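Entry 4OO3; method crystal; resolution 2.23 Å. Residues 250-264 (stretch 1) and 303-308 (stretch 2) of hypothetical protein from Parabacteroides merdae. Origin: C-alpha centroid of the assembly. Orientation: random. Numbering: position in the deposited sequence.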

ATOM      1  N   ARG A 250     -17.350   3.043   9.005  1.00 35.59           N
ATOM      2  CA  ARG A 250     -16.591   4.218   8.624  1.00 35.34           C
ATOM      3  C   ARG A 250     -16.896   5.327   9.618  1.00 37.19           C
ATOM      4  O   ARG A 250     -18.029   5.467  10.073  1.00 38.36           O
ATOM      5  CB  ARG A 250     -16.955   4.653   7.204  1.00 36.33           C
ATOM      6  CG  ARG A 250     -18.443   4.889   6.972  1.00 38.25           C
ATOM      7  CD  ARG A 250     -18.739   5.078   5.492  1.00 39.13           C
ATOM      8  NE  ARG A 250     -18.451   6.438   5.040  1.00 39.46           N
ATOM      9  CZ  ARG A 250     -19.298   7.464   5.139  1.00 41.01           C
ATOM     10  NH1 ARG A 250     -20.493   7.318   5.691  1.00 40.55           N
ATOM     11  NH2 ARG A 250     -18.938   8.658   4.698  1.00 43.52           N
ATOM     12  N   TRP A 251     -15.882   6.100   9.979  1.00 36.06           N
ATOM     13  CA  TRP A 251     -16.082   7.191  10.921  1.00 36.35           C
ATOM     14  C   TRP A 251     -15.059   8.287  10.689  1.00 36.29           C
ATOM     15  O   TRP A 251     -14.137   8.132   9.881  1.00 33.21           O
ATOM     16  CB  TRP A 251     -16.074   6.690  12.376  1.00 36.42           C
ATOM     17  CG  TRP A 251     -14.779   6.112  12.874  1.00 36.61           C
ATOM     18  CD1 TRP A 251     -13.815   6.754  13.611  1.00 36.48           C
ATOM     19  CD2 TRP A 251     -14.320   4.767  12.701  1.00 35.00           C
ATOM     20  NE1 TRP A 251     -12.785   5.892  13.892  1.00 36.15           N
ATOM     21  CE2 TRP A 251     -13.071   4.666  13.348  1.00 34.85           C
ATOM     22  CE3 TRP A 251     -14.846   3.635  12.065  1.00 33.78           C
ATOM     23  CZ2 TRP A 251     -12.335   3.476  13.366  1.00 33.60           C
ATOM     24  CZ3 TRP A 251     -14.119   2.462  12.085  1.00 33.12           C
ATOM     25  CH2 TRP A 251     -12.874   2.389  12.729  1.00 32.66           C
ATOM     26  N   THR A 252     -15.241   9.399  11.393  1.00 37.95           N
ATOM     27  CA  THR A 252     -14.529  10.621  11.074  1.00 39.91           C
ATOM     28  C   THR A 252     -13.415  10.962  12.052  1.00 40.49           C
ATOM     29  O   THR A 252     -13.387  10.479  13.183  1.00 41.24           O
ATOM     30  CB  THR A 252     -15.494  11.821  11.015  1.00 41.67           C
ATOM     31  OG1 THR A 252     -16.134  11.991  12.281  1.00 43.69           O
ATOM     32  CG2 THR A 252     -16.541  11.612   9.929  1.00 42.43           C
ATOM     33  N   THR A 253     -12.485  11.785  11.576  1.00 40.47           N
ATOM     34  CA  THR A 253     -11.509  12.445  12.419  1.00 39.67           C
ATOM     35  C   THR A 253     -11.777  13.940  12.284  1.00 40.78           C
ATOM     36  O   THR A 253     -11.865  14.459  11.171  1.00 43.79           O
ATOM     37  CB  THR A 253     -10.068  12.106  11.989  1.00 37.41           C
ATOM     38  OG1 THR A 253      -9.851  10.694  12.116  1.00 37.47           O
ATOM     39  CG2 THR A 253      -9.048  12.849  12.843  1.00 36.73           C
ATOM     40  N   SER A 254     -11.938  14.622  13.413  1.00 42.09           N
ATOM     41  CA  SER A 254     -12.191  16.061  13.411  1.00 43.87           C
ATOM     42  C   SER A 254     -10.894  16.806  13.204  1.00 44.32           C
ATOM     43  O   SER A 254      -9.876  16.444  13.785  1.00 45.90           O
ATOM     44  CB  SER A 254     -12.821  16.508  14.728  1.00 45.02           C
ATOM     45  OG  SER A 254     -14.143  16.019  14.830  1.00 46.59           O
ATOM     46  N   ILE A 255     -10.930  17.838  12.366  1.00 44.19           N
ATOM     47  CA  ILE A 255      -9.776  18.703  12.171  1.00 45.16           C
ATOM     48  C   ILE A 255     -10.181  20.147  12.453  1.00 48.21           C
ATOM     49  O   ILE A 255     -11.153  20.647  11.877  1.00 50.33           O
ATOM     50  CB  ILE A 255      -9.205  18.615  10.740  1.00 43.63           C
ATOM     51  CG1 ILE A 255      -9.119  17.165  10.251  1.00 42.15           C
ATOM     52  CG2 ILE A 255      -7.836  19.277  10.678  1.00 43.27           C
ATOM     53  CD1 ILE A 255      -8.043  16.344  10.929  1.00 42.52           C
ATOM     54  N   SER A 256      -9.438  20.811  13.334  1.00 48.87           N
ATOM     55  CA  SER A 256      -9.661  22.226  13.618  1.00 52.41           C
ATOM     56  C   SER A 256      -9.081  23.075  12.480  1.00 49.85           C
ATOM     57  O   SER A 256      -8.254  22.593  11.706  1.00 47.98           O
ATOM     58  CB  SER A 256      -9.017  22.608  14.952  1.00 54.16           C
ATOM     59  OG  SER A 256      -7.615  22.768  14.813  1.00 55.85           O
ATOM     60  N   PRO A 257      -9.506  24.345  12.379  1.00 49.94           N
ATOM     61  CA  PRO A 257      -8.958  25.244  11.354  1.00 50.73           C
ATOM     62  C   PRO A 257      -7.434  25.382  11.416  1.00 49.92           C
ATOM     63  O   PRO A 257      -6.776  25.540  10.385  1.00 48.90           O
ATOM     64  CB  PRO A 257      -9.613  26.596  11.678  1.00 52.02           C
ATOM     65  CG  PRO A 257     -10.827  26.265  12.465  1.00 52.43           C
ATOM     66  CD  PRO A 257     -10.509  25.017  13.225  1.00 52.62           C
ATOM     67  N   GLU A 258      -6.892  25.324  12.626  1.00 51.01           N
ATOM     68  CA  GLU A 258      -5.465  25.487  12.847  1.00 52.97           C
ATOM     69  C   GLU A 258      -4.738  24.249  12.358  1.00 50.06           C
ATOM     70  O   GLU A 258      -3.737  24.346  11.646  1.00 49.70           O
ATOM     71  CB  GLU A 258      -5.176  25.722  14.335  1.00 57.27           C
ATOM     72  CG  GLU A 258      -5.749  27.026  14.889  1.00 61.42           C
ATOM     73  CD  GLU A 258      -7.230  26.945  15.245  1.00 64.73           C
ATOM     74  OE1 GLU A 258      -7.618  26.058  16.037  1.00 66.11           O
ATOM     75  OE2 GLU A 258      -8.013  27.778  14.742  1.00 69.17           O
ATOM     76  N   GLU A 259      -5.258  23.086  12.738  1.00 47.53           N
ATOM     77  CA  GLU A 259      -4.704  21.812  12.301  1.00 47.34           C
ATOM     78  C   GLU A 259      -4.741  21.725  10.772  1.00 45.23           C
ATOM     79  O   GLU A 259      -3.763  21.329  10.145  1.00 41.83           O
ATOM     80  CB  GLU A 259      -5.479  20.652  12.936  1.00 48.79           C
ATOM     81  CG  GLU A 259      -5.307  20.537  14.452  1.00 50.61           C
ATOM     82  CD  GLU A 259      -6.314  19.596  15.091  1.00 52.79           C
ATOM     83  OE1 GLU A 259      -7.060  18.917  14.356  1.00 56.58           O
ATOM     84  OE2 GLU A 259      -6.361  19.521  16.331  1.00 54.67           O
ATOM     85  N   PHE A 260      -5.860  22.134  10.175  1.00 45.97           N
ATOM     86  CA  PHE A 260      -5.973  22.173   8.720  1.00 45.21           C
ATOM     87  C   PHE A 260      -4.878  23.045   8.100  1.00 44.94           C
ATOM     88  O   PHE A 260      -4.165  22.607   7.203  1.00 42.05           O
ATOM     89  CB  PHE A 260      -7.346  22.683   8.281  1.00 44.88           C
ATOM     90  CG  PHE A 260      -7.562  22.581   6.806  1.00 42.38           C
ATOM     91  CD1 PHE A 260      -8.061  21.419   6.249  1.00 42.01           C
ATOM     92  CD2 PHE A 260      -7.219  23.628   5.969  1.00 44.26           C
ATOM     93  CE1 PHE A 260      -8.235  21.305   4.883  1.00 40.75           C
ATOM     94  CE2 PHE A 260      -7.389  23.525   4.602  1.00 42.79           C
ATOM     95  CZ  PHE A 260      -7.896  22.358   4.059  1.00 40.99           C
ATOM     96  N   LYS A 261      -4.750  24.272   8.589  1.00 47.95           N
ATOM     97  CA  LYS A 261      -3.707  25.186   8.126  1.00 50.89           C
ATOM     98  C   LYS A 261      -2.330  24.532   8.184  1.00 49.39           C
ATOM     99  O   LYS A 261      -1.584  24.542   7.205  1.00 48.78           O
ATOM    100  CB  LYS A 261      -3.714  26.470   8.972  1.00 56.03           C
ATOM    101  CG  LYS A 261      -2.679  27.521   8.581  1.00 59.13           C
ATOM    102  CD  LYS A 261      -2.881  28.008   7.155  1.00 61.48           C
ATOM    103  CE  LYS A 261      -1.970  29.182   6.825  1.00 65.81           C
ATOM    104  NZ  LYS A 261      -2.280  29.757   5.485  1.00 66.86           N
ATOM    105  N   GLN A 262      -2.012  23.945   9.329  1.00 51.12           N
ATOM    106  CA  GLN A 262      -0.693  23.376   9.555  1.00 53.02           C
ATOM    107  C   GLN A 262      -0.382  22.219   8.605  1.00 52.73           C
ATOM    108  O   GLN A 262       0.676  22.209   7.987  1.00 54.39           O
ATOM    109  CB  GLN A 262      -0.557  22.915  11.005  1.00 53.98           C
ATOM    110  CG  GLN A 262       0.866  22.582  11.420  1.00 56.57           C
ATOM    111  CD  GLN A 262       0.950  22.035  12.836  1.00 62.81           C
ATOM    112  OE1 GLN A 262      -0.015  21.478  13.366  1.00 61.51           O
ATOM    113  NE2 GLN A 262       2.115  22.186  13.452  1.00 70.16           N
ATOM    114  N   VAL A 263      -1.293  21.254   8.494  1.00 51.20           N
ATOM    115  CA  VAL A 263      -1.058  20.066   7.645  1.00 47.51           C
ATOM    116  C   VAL A 263      -1.116  20.343   6.135  1.00 46.19           C
ATOM    117  O   VAL A 263      -0.448  19.648   5.357  1.00 45.25           O
ATOM    118  CB  VAL A 263      -2.004  18.885   7.997  1.00 47.61           C
ATOM    119  CG1 VAL A 263      -3.462  19.218   7.716  1.00 48.75           C
ATOM    120  CG2 VAL A 263      -1.602  17.624   7.237  1.00 49.06           C
ATOM    121  N   THR A 264      -1.899  21.342   5.717  1.00 45.32           N
ATOM    122  CA  THR A 264      -2.026  21.663   4.280  1.00 45.84           C
ATOM    123  C   THR A 264      -1.265  22.908   3.842  1.00 45.28           C
ATOM    124  O   THR A 264      -0.806  22.971   2.713  1.00 43.31           O
ATOM    125  CB  THR A 264      -3.497  21.847   3.837  1.00 46.57           C
ATOM    126  OG1 THR A 264      -4.008  23.099   4.325  1.00 46.55           O
ATOM    127  CG2 THR A 264      -4.370  20.676   4.320  1.00 44.38           C
ATOM    128  N   VAL A 303      -8.201   0.722  10.037  1.00 35.29           N
ATOM    129  CA  VAL A 303      -7.303   1.856   9.845  1.00 36.25           C
ATOM    130  C   VAL A 303      -7.870   3.087  10.541  1.00 36.70           C
ATOM    131  O   VAL A 303      -9.019   3.451  10.322  1.00 37.60           O
ATOM    132  CB  VAL A 303      -7.093   2.187   8.352  1.00 37.67           C
ATOM    133  CG1 VAL A 303      -6.192   3.406   8.207  1.00 39.63           C
ATOM    134  CG2 VAL A 303      -6.488   0.998   7.608  1.00 37.16           C
ATOM    135  N   ILE A 304      -7.049   3.709  11.383  1.00 36.10           N
ATOM    136  CA  ILE A 304      -7.371   4.979  12.003  1.00 36.17           C
ATOM    137  C   ILE A 304      -6.325   6.022  11.591  1.00 35.43           C
ATOM    138  O   ILE A 304      -5.126   5.747  11.594  1.00 33.72           O
ATOM    139  CB  ILE A 304      -7.426   4.856  13.541  1.00 38.45           C
ATOM    140  CG1 ILE A 304      -8.615   3.972  13.944  1.00 39.30           C
ATOM    141  CG2 ILE A 304      -7.516   6.236  14.189  1.00 39.35           C
ATOM    142  CD1 ILE A 304      -8.745   3.696  15.426  1.00 40.95           C
ATOM    143  N   TRP A 305      -6.801   7.210  11.229  1.00 34.08           N
ATOM    144  CA  TRP A 305      -5.954   8.355  10.961  1.00 32.00           C
ATOM    145  C   TRP A 305      -6.223   9.430  12.004  1.00 34.94           C
ATOM    146  O   TRP A 305      -7.270  10.083  11.992  1.00 34.94           O
ATOM    147  CB  TRP A 305      -6.223   8.904   9.556  1.00 32.31           C
ATOM    148  CG  TRP A 305      -5.517   8.140   8.462  1.00 29.97           C
ATOM    149  CD1 TRP A 305      -5.988   7.059   7.780  1.00 30.27           C
ATOM    150  CD2 TRP A 305      -4.215   8.406   7.941  1.00 30.14           C
ATOM    151  NE1 TRP A 305      -5.059   6.632   6.862  1.00 30.93           N
ATOM    152  CE2 TRP A 305      -3.957   7.441   6.945  1.00 30.12           C
ATOM    153  CE3 TRP A 305      -3.231   9.361   8.228  1.00 30.24           C
ATOM    154  CZ2 TRP A 305      -2.765   7.413   6.225  1.00 30.16           C
ATOM    155  CZ3 TRP A 305      -2.046   9.327   7.515  1.00 30.14           C
ATOM    156  CH2 TRP A 305      -1.822   8.361   6.524  1.00 29.45           C
ATOM    157  N   ASN A 306      -5.287   9.601  12.924  1.00 35.56           N
ATOM    158  CA  ASN A 306      -5.345  10.720  13.842  1.00 39.52           C
ATOM    159  C   ASN A 306      -4.538  11.881  13.273  1.00 37.79           C
ATOM    160  O   ASN A 306      -3.836  11.722  12.272  1.00 35.65           O
ATOM    161  CB  ASN A 306      -4.860  10.302  15.231  1.00 40.21           C
ATOM    162  CG  ASN A 306      -5.827   9.358  15.919  1.00 42.70           C
ATOM    163  OD1 ASN A 306      -7.047   9.523  15.834  1.00 44.50           O
ATOM    164  ND2 ASN A 306      -5.290   8.363  16.607  1.00 43.60           N
ATOM    165  N   TYR A 307      -4.655  13.050  13.895  1.00 40.40           N
ATOM    166  CA  TYR A 307      -3.971  14.228  13.389  1.00 42.07           C
ATOM    167  C   TYR A 307      -2.467  14.101  13.576  1.00 43.38           C
ATOM    168  O   TYR A 307      -1.706  14.131  12.613  1.00 43.08           O
ATOM    169  CB  TYR A 307      -4.465  15.520  14.046  1.00 44.28           C
ATOM    170  CG  TYR A 307      -3.732  16.707  13.473  1.00 47.28           C
ATOM    171  CD1 TYR A 307      -3.911  17.066  12.142  1.00 47.63           C
ATOM    172  CD2 TYR A 307      -2.812  17.426  14.229  1.00 51.81           C
ATOM    173  CE1 TYR A 307      -3.223  18.121  11.584  1.00 50.12           C
ATOM    174  CE2 TYR A 307      -2.120  18.490  13.678  1.00 54.94           C
ATOM    175  CZ  TYR A 307      -2.333  18.830  12.354  1.00 55.10           C
ATOM    176  OH  TYR A 307      -1.655  19.876  11.781  1.00 61.19           O
ATOM    177  N   THR A 308      -2.039  13.967  14.821  1.00 49.81           N
ATOM    178  CA  THR A 308      -0.620  13.840  15.108  1.00 55.00           C
ATOM    179  C   THR A 308      -0.437  13.111  16.428  1.00 56.44           C
ATOM    180  O   THR A 308      -1.374  13.004  17.219  1.00 56.85           O
ATOM    181  CB  THR A 308       0.077  15.219  15.121  1.00 55.78           C
ATOM    182  OG1 THR A 308       1.483  15.051  14.914  1.00 56.39           O
ATOM    183  CG2 THR A 308      -0.179  15.969  16.432  1.00 55.16           C
TER

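One tyrosine dominates the second stretch's side of this contact. Tyr307 lies near the C-terminal end of the second stretch, and it gives far more area to the interface than any other residue. Its ring lies against the first turns of the helix 257-264, and its hydroxyl bonds to a helix side chain.

The two strands run nearly parallel, with 12° between their N-to-C directions. Their axes come no closer than 7.6 Å. That is too far for neighbouring strands of a sheet, and no backbone hydrogen bond joins the two stretches. Side chains fill the gap instead. In register, Thr253 lies nearest Asn306, with 6.6 Å between their CA atoms. Ile255 lies nearest Tyr307, at 7.4 Å from CA to CA.

Thr253 makes the bond between the strands. Its side chain points toward the second stretch, and OG1 of Thr253 donates to the backbone O of Trp305 at 2.7 Å. A side-chain hydroxyl thus reaches a carbonyl that the backbone of the first strand does not. The methyl CG2 of Thr253 lies 4.4 Å from CA of Asn306, a looser contact.

Two residues earlier, Trp251 meets Ile304. The CA-to-CB bonds of both point sideways, but their ends come nearer the other stretch. CZ2 of Trp251 lies 3.8 Å from CG1 of Ile304. The isoleucine carbon sits at the edge of the indole, near its plane, so this is an apolar contact and not packing on a ring face.

After the strand, Ser256 caps the helix. OG of Ser256 accepts from N of Glu259 at 3.2 Å. In return, OE1 of Glu259 accepts from N of Ser256, also at 3.2 Å. This reciprocal pair holds the Glu259 carboxylate back at the helix start, while its CB faces Tyr307. CB of Glu259 lies 3.8 Å from the centroid of the Tyr307 ring and 18° off the ring normal. This is a CH-pi contact over one face.

Apolar side chains add to the packing of Tyr307. CB of Val263 comes within 3.9 Å of CE1 of Tyr307, one helical turn beyond Glu259. CD1 of Ile255 approaches CD1 of Tyr307 more loosely, at 4.4 Å. At the far end of the ring, OH of Tyr307 donates to OE1 of Gln262 at 2.8 Å. The extended Gln262 side chain, with chi1 and chi2 both t, brings its amide oxygen to the ring edge. The tyrosine therefore combines ring packing with a polar anchor at its tip.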